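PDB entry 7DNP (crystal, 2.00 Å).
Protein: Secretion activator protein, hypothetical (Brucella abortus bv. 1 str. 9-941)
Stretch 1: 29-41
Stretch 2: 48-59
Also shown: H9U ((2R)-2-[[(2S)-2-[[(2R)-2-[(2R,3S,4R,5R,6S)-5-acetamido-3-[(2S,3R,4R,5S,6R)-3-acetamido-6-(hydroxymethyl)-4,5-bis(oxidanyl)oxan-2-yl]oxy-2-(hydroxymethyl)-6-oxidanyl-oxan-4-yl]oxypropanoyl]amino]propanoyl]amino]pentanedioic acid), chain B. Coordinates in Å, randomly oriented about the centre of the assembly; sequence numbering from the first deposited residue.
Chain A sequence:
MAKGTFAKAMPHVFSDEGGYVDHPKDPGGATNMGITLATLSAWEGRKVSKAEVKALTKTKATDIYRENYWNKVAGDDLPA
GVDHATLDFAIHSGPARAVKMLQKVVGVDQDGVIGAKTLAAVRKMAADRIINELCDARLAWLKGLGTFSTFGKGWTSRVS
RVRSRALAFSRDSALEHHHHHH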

ATOM      1  N   GLY A  29       4.349  16.632   1.594  1.00 32.18           N
ATOM      2  CA  GLY A  29       5.745  16.948   1.379  1.00 37.80           C
ATOM      3  C   GLY A  29       6.373  16.126   0.266  1.00 35.00           C
ATOM      4  O   GLY A  29       5.739  15.294  -0.385  1.00 31.95           O
ATOM      5  N   ALA A  30       7.668  16.360   0.067  1.00 34.28           N
ATOM      6  CA  ALA A  30       8.363  15.830  -1.098  1.00 28.04           C
ATOM      7  C   ALA A  30       8.602  14.329  -0.973  1.00 23.68           C
ATOM      8  O   ALA A  30       8.802  13.790   0.120  1.00 23.23           O
ATOM      9  CB  ALA A  30       9.693  16.556  -1.298  1.00 25.42           C
ATOM     10  N   THR A  31       8.578  13.654  -2.121  1.00 23.02           N
ATOM     11  CA  THR A  31       8.769  12.215  -2.198  1.00 20.82           C
ATOM     12  C   THR A  31       9.783  11.880  -3.285  1.00 21.68           C
ATOM     13  O   THR A  31       9.969  12.630  -4.247  1.00 24.68           O
ATOM     14  CB  THR A  31       7.457  11.479  -2.503  1.00 24.74           C
ATOM     15  OG1 THR A  31       6.993  11.864  -3.802  1.00 23.19           O
ATOM     16  CG2 THR A  31       6.388  11.808  -1.467  1.00 22.16           C
ATOM     17  N   ASN A  32      10.434  10.730  -3.119  1.00 18.48           N
ATOM     18  CA  ASN A  32      11.288  10.147  -4.148  1.00 21.66           C
ATOM     19  C   ASN A  32      10.899   8.686  -4.307  1.00 19.87           C
ATOM     20  O   ASN A  32      10.968   7.916  -3.344  1.00 15.23           O
ATOM     21  CB  ASN A  32      12.770  10.277  -3.792  1.00 20.32           C
ATOM     22  CG  ASN A  32      13.675  10.086  -4.998  1.00 20.40           C
ATOM     23  OD1 ASN A  32      13.246   9.576  -6.032  1.00 19.08           O
ATOM     24  ND2 ASN A  32      14.931  10.506  -4.872  1.00 22.22           N
ATOM     25  N   MET A  33      10.488   8.312  -5.520  1.00 17.64           N
ATOM     26  CA  MET A  33       9.964   6.973  -5.792  1.00 19.58           C
ATOM     27  C   MET A  33       8.824   6.626  -4.839  1.00 20.84           C
ATOM     28  O   MET A  33       8.644   5.468  -4.449  1.00 19.90           O
ATOM     29  CB  MET A  33      11.077   5.924  -5.724  1.00 16.70           C
ATOM     30  CG  MET A  33      12.230   6.215  -6.666  1.00 16.19           C
ATOM     31  SD  MET A  33      13.738   5.351  -6.220  1.00 22.36           S
ATOM     32  CE  MET A  33      14.284   6.334  -4.820  1.00 16.73           C
ATOM     33  N   GLY A  34       8.051   7.639  -4.449  1.00 21.24           N
ATOM     34  CA  GLY A  34       6.933   7.464  -3.550  1.00 17.79           C
ATOM     35  C   GLY A  34       7.271   7.534  -2.076  1.00 18.16           C
ATOM     36  O   GLY A  34       6.350   7.564  -1.249  1.00 20.75           O
ATOM     37  N   ILE A  35       8.549   7.570  -1.716  1.00 20.39           N
ATOM     38  CA  ILE A  35       8.971   7.565  -0.318  1.00 19.63           C
ATOM     39  C   ILE A  35       8.935   8.990   0.221  1.00 18.72           C
ATOM     40  O   ILE A  35       9.591   9.886  -0.324  1.00 20.06           O
ATOM     41  CB  ILE A  35      10.372   6.955  -0.170  1.00 18.86           C
ATOM     42  CG1 ILE A  35      10.405   5.550  -0.773  1.00 20.02           C
ATOM     43  CG2 ILE A  35      10.793   6.930   1.294  1.00 18.51           C
ATOM     44  CD1 ILE A  35       9.649   4.530   0.041  1.00 19.63           C
ATOM     45  N   THR A  36       8.185   9.202   1.304  1.00 19.09           N
ATOM     46  CA  THR A  36       8.072  10.527   1.895  1.00 16.26           C
ATOM     47  C   THR A  36       9.207  10.777   2.880  1.00 19.59           C
ATOM     48  O   THR A  36       9.968   9.874   3.247  1.00 18.51           O
ATOM     49  CB  THR A  36       6.740  10.706   2.622  1.00 20.88           C
ATOM     50  OG1 THR A  36       6.755   9.946   3.839  1.00 16.83           O
ATOM     51  CG2 THR A  36       5.580  10.257   1.747  1.00 19.73           C
ATOM     52  N   LEU A  37       9.296  12.031   3.331  1.00 15.46           N
ATOM     53  CA  LEU A  37      10.358  12.413   4.253  1.00 21.69           C
ATOM     54  C   LEU A  37      10.195  11.720   5.599  1.00 18.87           C
ATOM     55  O   LEU A  37      11.183  11.276   6.199  1.00 18.69           O
ATOM     56  CB  LEU A  37      10.376  13.931   4.421  1.00 20.69           C
ATOM     57  CG  LEU A  37      11.534  14.519   5.220  1.00 18.06           C
ATOM     58  CD1 LEU A  37      12.020  15.800   4.561  1.00 22.75           C
ATOM     59  CD2 LEU A  37      11.118  14.778   6.657  1.00 22.24           C
ATOM     60  N   ALA A  38       8.957  11.619   6.091  1.00 20.83           N
ATOM     61  CA  ALA A  38       8.720  10.982   7.382  1.00 14.50           C
ATOM     62  C   ALA A  38       9.068   9.503   7.332  1.00 15.77           C
ATOM     63  O   ALA A  38       9.582   8.940   8.306  1.00 17.77           O
ATOM     64  CB  ALA A  38       7.263  11.172   7.802  1.00 17.03           C
ATOM     65  N   THR A  39       8.802   8.859   6.200  1.00 15.19           N
ATOM     66  CA  THR A  39       9.126   7.442   6.073  1.00 16.95           C
ATOM     67  C   THR A  39      10.634   7.227   6.022  1.00 15.96           C
ATOM     68  O   THR A  39      11.151   6.296   6.646  1.00 17.45           O
ATOM     69  CB  THR A  39       8.436   6.866   4.838  1.00 18.61           C
ATOM     70  OG1 THR A  39       7.019   6.881   5.048  1.00 19.08           O
ATOM     71  CG2 THR A  39       8.887   5.430   4.568  1.00 17.56           C
ATOM     72  N   LEU A  40      11.361   8.090   5.305  1.00 14.91           N
ATOM     73  CA  LEU A  40      12.816   7.979   5.304  1.00 15.65           C
ATOM     74  C   LEU A  40      13.380   8.297   6.683  1.00 15.08           C
ATOM     75  O   LEU A  40      14.370   7.697   7.114  1.00 15.27           O
ATOM     76  CB  LEU A  40      13.421   8.909   4.252  1.00 16.46           C
ATOM     77  CG  LEU A  40      14.940   8.808   4.060  1.00 16.23           C
ATOM     78  CD1 LEU A  40      15.364   7.360   3.820  1.00 17.44           C
ATOM     79  CD2 LEU A  40      15.395   9.689   2.904  1.00 16.81           C
ATOM     80  N   SER A  41      12.761   9.243   7.388  1.00 12.90           N
ATOM     81  CA  SER A  41      13.185   9.542   8.753  1.00 16.60           C
ATOM     82  C   SER A  41      13.036   8.319   9.657  1.00 15.58           C
ATOM     83  O   SER A  41      13.930   8.012  10.460  1.00 17.27           O
ATOM     84  CB  SER A  41      12.381  10.724   9.295  1.00 14.87           C
ATOM     85  OG  SER A  41      12.784  11.920   8.657  1.00 18.35           O
ATOM     86  N   VAL A  48      15.201  13.496   8.623  1.00 17.17           N
ATOM     87  CA  VAL A  48      16.066  13.735   7.475  1.00 18.72           C
ATOM     88  C   VAL A  48      15.660  15.028   6.781  1.00 23.87           C
ATOM     89  O   VAL A  48      14.565  15.560   6.978  1.00 21.53           O
ATOM     90  CB  VAL A  48      16.047  12.557   6.478  1.00 19.90           C
ATOM     91  CG1 VAL A  48      16.468  11.258   7.164  1.00 18.94           C
ATOM     92  CG2 VAL A  48      14.671  12.426   5.835  1.00 18.13           C
ATOM     93  N   SER A  49      16.560  15.523   5.939  1.00 20.83           N
ATOM     94  CA  SER A  49      16.353  16.725   5.150  1.00 23.79           C
ATOM     95  C   SER A  49      15.718  16.396   3.800  1.00 24.21           C
ATOM     96  O   SER A  49      15.670  15.244   3.365  1.00 20.32           O
ATOM     97  CB  SER A  49      17.686  17.437   4.939  1.00 23.49           C
ATOM     98  OG  SER A  49      18.447  16.760   3.954  1.00 26.41           O
ATOM     99  N   LYS A  50      15.231  17.444   3.126  1.00 23.04           N
ATOM    100  CA  LYS A  50      14.709  17.280   1.772  1.00 20.78           C
ATOM    101  C   LYS A  50      15.789  16.776   0.822  1.00 22.03           C
ATOM    102  O   LYS A  50      15.510  15.975  -0.080  1.00 21.97           O
ATOM    103  CB  LYS A  50      14.125  18.602   1.268  1.00 25.47           C
ATOM    104  CG  LYS A  50      12.624  18.736   1.492  1.00 29.69           C
ATOM    105  CD  LYS A  50      12.147  20.169   1.291  1.00 35.64           C
ATOM    106  CE  LYS A  50      11.108  20.247   0.184  1.00 34.79           C
ATOM    107  NZ  LYS A  50      10.356  21.535   0.201  1.00 42.10           N
ATOM    108  N   ALA A  51      17.029  17.240   1.002  1.00 20.72           N
ATOM    109  CA  ALA A  51      18.119  16.766   0.153  1.00 19.99           C
ATOM    110  C   ALA A  51      18.339  15.268   0.310  1.00 20.02           C
ATOM    111  O   ALA A  51      18.699  14.587  -0.659  1.00 18.87           O
ATOM    112  CB  ALA A  51      19.409  17.526   0.476  1.00 21.43           C
ATOM    113  N   GLU A  52      18.136  14.739   1.517  1.00 19.92           N
ATOM    114  CA  GLU A  52      18.307  13.306   1.732  1.00 22.65           C
ATOM    115  C   GLU A  52      17.237  12.512   0.992  1.00 18.39           C
ATOM    116  O   GLU A  52      17.522  11.452   0.426  1.00 19.01           O
ATOM    117  CB  GLU A  52      18.286  12.995   3.232  1.00 21.67           C
ATOM    118  CG  GLU A  52      19.629  13.234   3.927  1.00 25.01           C
ATOM    119  CD  GLU A  52      19.527  13.241   5.445  1.00 26.81           C
ATOM    120  OE1 GLU A  52      19.016  14.232   6.013  1.00 25.90           O
ATOM    121  OE2 GLU A  52      19.956  12.248   6.071  1.00 28.39           O
ATOM    122  N   VAL A  53      15.999  13.013   0.982  1.00 19.87           N
ATOM    123  CA  VAL A  53      14.949  12.381   0.186  1.00 20.42           C
ATOM    124  C   VAL A  53      15.293  12.457  -1.295  1.00 18.95           C
ATOM    125  O   VAL A  53      15.146  11.477  -2.035  1.00 17.63           O
ATOM    126  CB  VAL A  53      13.588  13.032   0.490  1.00 17.53           C
ATOM    127  CG1 VAL A  53      12.515  12.499  -0.452  1.00 21.71           C
ATOM    128  CG2 VAL A  53      13.203  12.779   1.938  1.00 19.37           C
ATOM    129  N   LYS A  54      15.781  13.615  -1.745  1.00 19.70           N
ATOM    130  CA  LYS A  54      16.159  13.781  -3.144  1.00 20.45           C
ATOM    131  C   LYS A  54      17.290  12.836  -3.547  1.00 20.09           C
ATOM    132  O   LYS A  54      17.327  12.373  -4.694  1.00 18.09           O
ATOM    133  CB  LYS A  54      16.553  15.238  -3.396  1.00 21.15           C
ATOM    134  CG  LYS A  54      16.675  15.622  -4.854  1.00 24.28           C
ATOM    135  CD  LYS A  54      16.691  17.136  -5.018  1.00 27.86           C
ATOM    136  CE  LYS A  54      16.527  17.542  -6.476  1.00 28.43           C
ATOM    137  NZ  LYS A  54      17.826  17.518  -7.211  1.00 40.83           N
ATOM    138  N   ALA A  55      18.204  12.523  -2.630  1.00 16.01           N
ATOM    139  CA  ALA A  55      19.314  11.627  -2.935  1.00 17.69           C
ATOM    140  C   ALA A  55      18.995  10.152  -2.697  1.00 17.58           C
ATOM    141  O   ALA A  55      19.861   9.309  -2.941  1.00 16.48           O
ATOM    142  CB  ALA A  55      20.552  12.017  -2.116  1.00 20.79           C
ATOM    143  N   LEU A  56      17.787   9.821  -2.235  1.00 17.49           N
ATOM    144  CA  LEU A  56      17.431   8.435  -1.941  1.00 16.72           C
ATOM    145  C   LEU A  56      17.731   7.517  -3.120  1.00 18.90           C
ATOM    146  O   LEU A  56      17.393   7.826  -4.266  1.00 20.36           O
ATOM    147  CB  LEU A  56      15.947   8.345  -1.581  1.00 16.60           C
ATOM    148  CG  LEU A  56      15.432   6.971  -1.138  1.00 17.10           C
ATOM    149  CD1 LEU A  56      16.179   6.490   0.089  1.00 15.80           C
ATOM    150  CD2 LEU A  56      13.935   7.022  -0.860  1.00 15.54           C
ATOM    151  N   THR A  57      18.371   6.385  -2.832  1.00 18.57           N
ATOM    152  CA  THR A  57      18.675   5.379  -3.838  1.00 18.54           C
ATOM    153  C   THR A  57      17.496   4.425  -4.008  1.00 20.82           C
ATOM    154  O   THR A  57      16.676   4.244  -3.106  1.00 16.85           O
ATOM    155  CB  THR A  57      19.925   4.570  -3.468  1.00 21.59           C
ATOM    156  OG1 THR A  57      19.620   3.676  -2.384  1.00 18.62           O
ATOM    157  CG2 THR A  57      21.081   5.484  -3.065  1.00 23.05           C
ATOM    158  N   LYS A  58      17.428   3.802  -5.187  1.00 21.15           N
ATOM    159  CA  LYS A  58      16.381   2.815  -5.429  1.00 21.41           C
ATOM    160  C   LYS A  58      16.556   1.585  -4.544  1.00 19.76           C
ATOM    161  O   LYS A  58      15.563   0.978  -4.133  1.00 19.70           O
ATOM    162  CB  LYS A  58      16.361   2.418  -6.907  1.00 24.91           C
ATOM    163  CG  LYS A  58      15.177   1.548  -7.305  1.00 24.68           C
ATOM    164  CD  LYS A  58      15.112   1.338  -8.817  1.00 28.05           C
ATOM    165  CE  LYS A  58      13.839   0.604  -9.216  1.00 27.26           C
ATOM    166  NZ  LYS A  58      13.850   0.178 -10.646  1.00 26.20           N
ATOM    167  N   THR A  59      17.799   1.213  -4.228  1.00 19.34           N
ATOM    168  CA  THR A  59      18.027   0.082  -3.335  1.00 19.63           C
ATOM    169  C   THR A  59      17.428   0.339  -1.959  1.00 18.66           C
ATOM    170  O   THR A  59      16.753  -0.527  -1.392  1.00 18.70           O
ATOM    171  CB  THR A  59      19.523  -0.213  -3.215  1.00 27.73           C
ATOM    172  OG1 THR A  59      20.010  -0.713  -4.460  1.00 28.24           O
ATOM    173  CG2 THR A  59      19.779  -1.259  -2.126  1.00 25.50           C
TER
HETATM  174  C22 H9U B 201       1.878   8.984   0.226  1.00 24.08           C
HETATM  175  C24 H9U B 201       0.566  10.539  -1.139  1.00 27.61           C
HETATM  176  C26 H9U B 201       2.772   8.714  -1.001  1.00 25.47           C
HETATM  177  C28 H9U B 201       1.542  10.353  -2.312  1.00 27.33           C
HETATM  178  C23 H9U B 201       1.226  10.313   0.164  1.00 28.19           C
HETATM  179  C25 H9U B 201       2.182   8.042   2.374  1.00 25.00           C
HETATM  180  C27 H9U B 201       3.322   7.259   3.071  1.00 21.55           C
HETATM  181  C29 H9U B 201       2.799   6.454   4.198  1.00 23.07           C
HETATM  182  C30 H9U B 201       1.994   7.258   5.138  1.00 24.46           C
HETATM  183  C31 H9U B 201       0.840   7.933   4.384  1.00 26.32           C
HETATM  184  C32 H9U B 201      -0.189  11.565   1.783  1.00 29.84           C
HETATM  185  C33 H9U B 201       3.154   7.268  -1.054  1.00 25.61           C
HETATM  186  C34 H9U B 201      -0.034   8.710   5.323  1.00 26.74           C
HETATM  187  C35 H9U B 201      -1.391  12.066  -1.657  1.00 33.66           C
HETATM  188  C36 H9U B 201      -1.677  11.411   2.076  1.00 30.57           C
HETATM  189  C37 H9U B 201       5.360   6.253   1.766  1.00 23.21           C
HETATM  190  C38 H9U B 201       0.576  11.904   3.051  1.00 29.52           C
HETATM  191  C39 H9U B 201      -3.725   9.929   2.090  1.00 29.49           C
HETATM  192  C40 H9U B 201      -1.997  13.459  -1.794  1.00 28.95           C
HETATM  193  C41 H9U B 201       5.814   5.221   0.735  1.00 19.27           C
HETATM  194  C42 H9U B 201      -3.839   9.558   3.565  1.00 31.70           C
HETATM  195  C43 H9U B 201      -4.040  10.339   5.980  1.00 34.90           C
HETATM  196  C44 H9U B 201      -4.269   8.793   1.246  1.00 24.95           C
HETATM  197  C45 H9U B 201      -2.659  10.469   6.608  1.00 40.71           C
HETATM  198  C46 H9U B 201      -4.960  11.346   6.653  1.00 36.18           C
HETATM  199  C47 H9U B 201      -5.622  10.749   7.894  1.00 40.97           C
HETATM  200  C48 H9U B 201      -6.586  11.739   8.544  1.00 46.13           C
HETATM  201  N18 H9U B 201      -0.011  11.912  -1.265  1.00 28.43           N
HETATM  202  N19 H9U B 201       3.940   6.315   2.085  1.00 20.83           N
HETATM  203  N20 H9U B 201      -2.309  10.112   1.818  1.00 29.43           N
HETATM  204  N21 H9U B 201      -3.942  10.634   4.557  1.00 33.11           N
HETATM  205  O01 H9U B 201       2.687   8.914   1.423  1.00 27.42           O
HETATM  206  O02 H9U B 201       2.130   9.016  -2.285  1.00 27.02           O
HETATM  207  O03 H9U B 201       1.383   8.809   3.343  1.00 26.00           O
HETATM  208  O04 H9U B 201       0.222  10.320   1.258  1.00 29.58           O
HETATM  209  O05 H9U B 201       2.551  11.274  -2.214  1.00 35.44           O
HETATM  210  O06 H9U B 201       3.908   5.803   4.927  1.00 21.28           O
HETATM  211  O07 H9U B 201       1.452   6.410   6.167  1.00 20.72           O
HETATM  212  O08 H9U B 201       3.856   7.078  -2.253  1.00 25.30           O
HETATM  213  O09 H9U B 201       0.725   9.712   5.940  1.00 31.15           O
HETATM  214  O10 H9U B 201      -2.060  11.110  -1.873  1.00 31.54           O
HETATM  215  O11 H9U B 201      -2.311  12.319   2.493  1.00 31.52           O
HETATM  216  O12 H9U B 201       6.160   6.968   2.283  1.00 19.17           O
HETATM  217  O13 H9U B 201      -3.829   8.413   3.882  1.00 31.67           O
HETATM  218  O14 H9U B 201      -2.328   9.703   7.554  1.00 45.81           O
HETATM  219  O15 H9U B 201      -1.855  11.341   6.181  1.00 33.19           O
HETATM  220  O16 H9U B 201      -6.755  12.875   8.024  1.00 44.39           O
HETATM  221  O17 H9U B 201      -7.202  11.414   9.595  1.00 50.66           O

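A short helix packed across a hairpin and a second helix illustrates a general principle: apolar side chains fill the interface, while two hydrogen bonds join the stretches within it. In this secretion activator protein the helices 37-41 and 50-54 cross almost perpendicularly, at 87°.

The second stretch enters at Val-48, whose N donates to Ser-41 OG at 2.9 Å. That hydroxyl in turn donates to Leu-37 O (3.0 Å from Ser-41 OG), so one side chain links the incoming backbone to the first helix. Val-48 CG2 meanwhile lies 3.8 Å from Leu-37 CG and 4.0 Å from Leu-40 CG.

The CA-to-CB bond of Ser-49 points away, and the residue starts the helix. Its OG accepts from Glu-52 N at 3.2 Å, while Ser-49 N donates to Glu-52 OE1 at 2.8 Å, a reciprocal capping arrangement. Lys-50 contributes aliphatic carbon, its CE lying 4.2 Å from Ala-30 CB.

Val-53 is the hub. Its CG2 meets Leu-37 CB and Leu-40 CD2, each at 3.9 Å, whereas its CG1 faces the hairpin, 4.0 Å from Asn-32 CB and 3.9 Å from Ile-35 O. Its carbonyl, Val-53 O, accepts from Asn-32 ND2 at 3.0 Å and also from Leu-56 N at 3.1 Å, so this one carbonyl serves both a backbone amide of its own stretch and the side-chain amide of the other. Lys-54 O is equally near Asn-32 ND2, 3.0 Å, but the angle is poor and no hydrogen bond results.

Leu-56 then points back toward the first stretch. Its CD2 lies 3.6 Å from Ile-35 CB, its CD1 3.9 Å from Leu-40 CD1, and its CG 3.9 Å from Met-33 CE, thereby joining hairpin and helix. The CA-to-CB bond of Thr-57 points away, and Met-33 SD ends the contact 3.7 Å from Lys-58 CA.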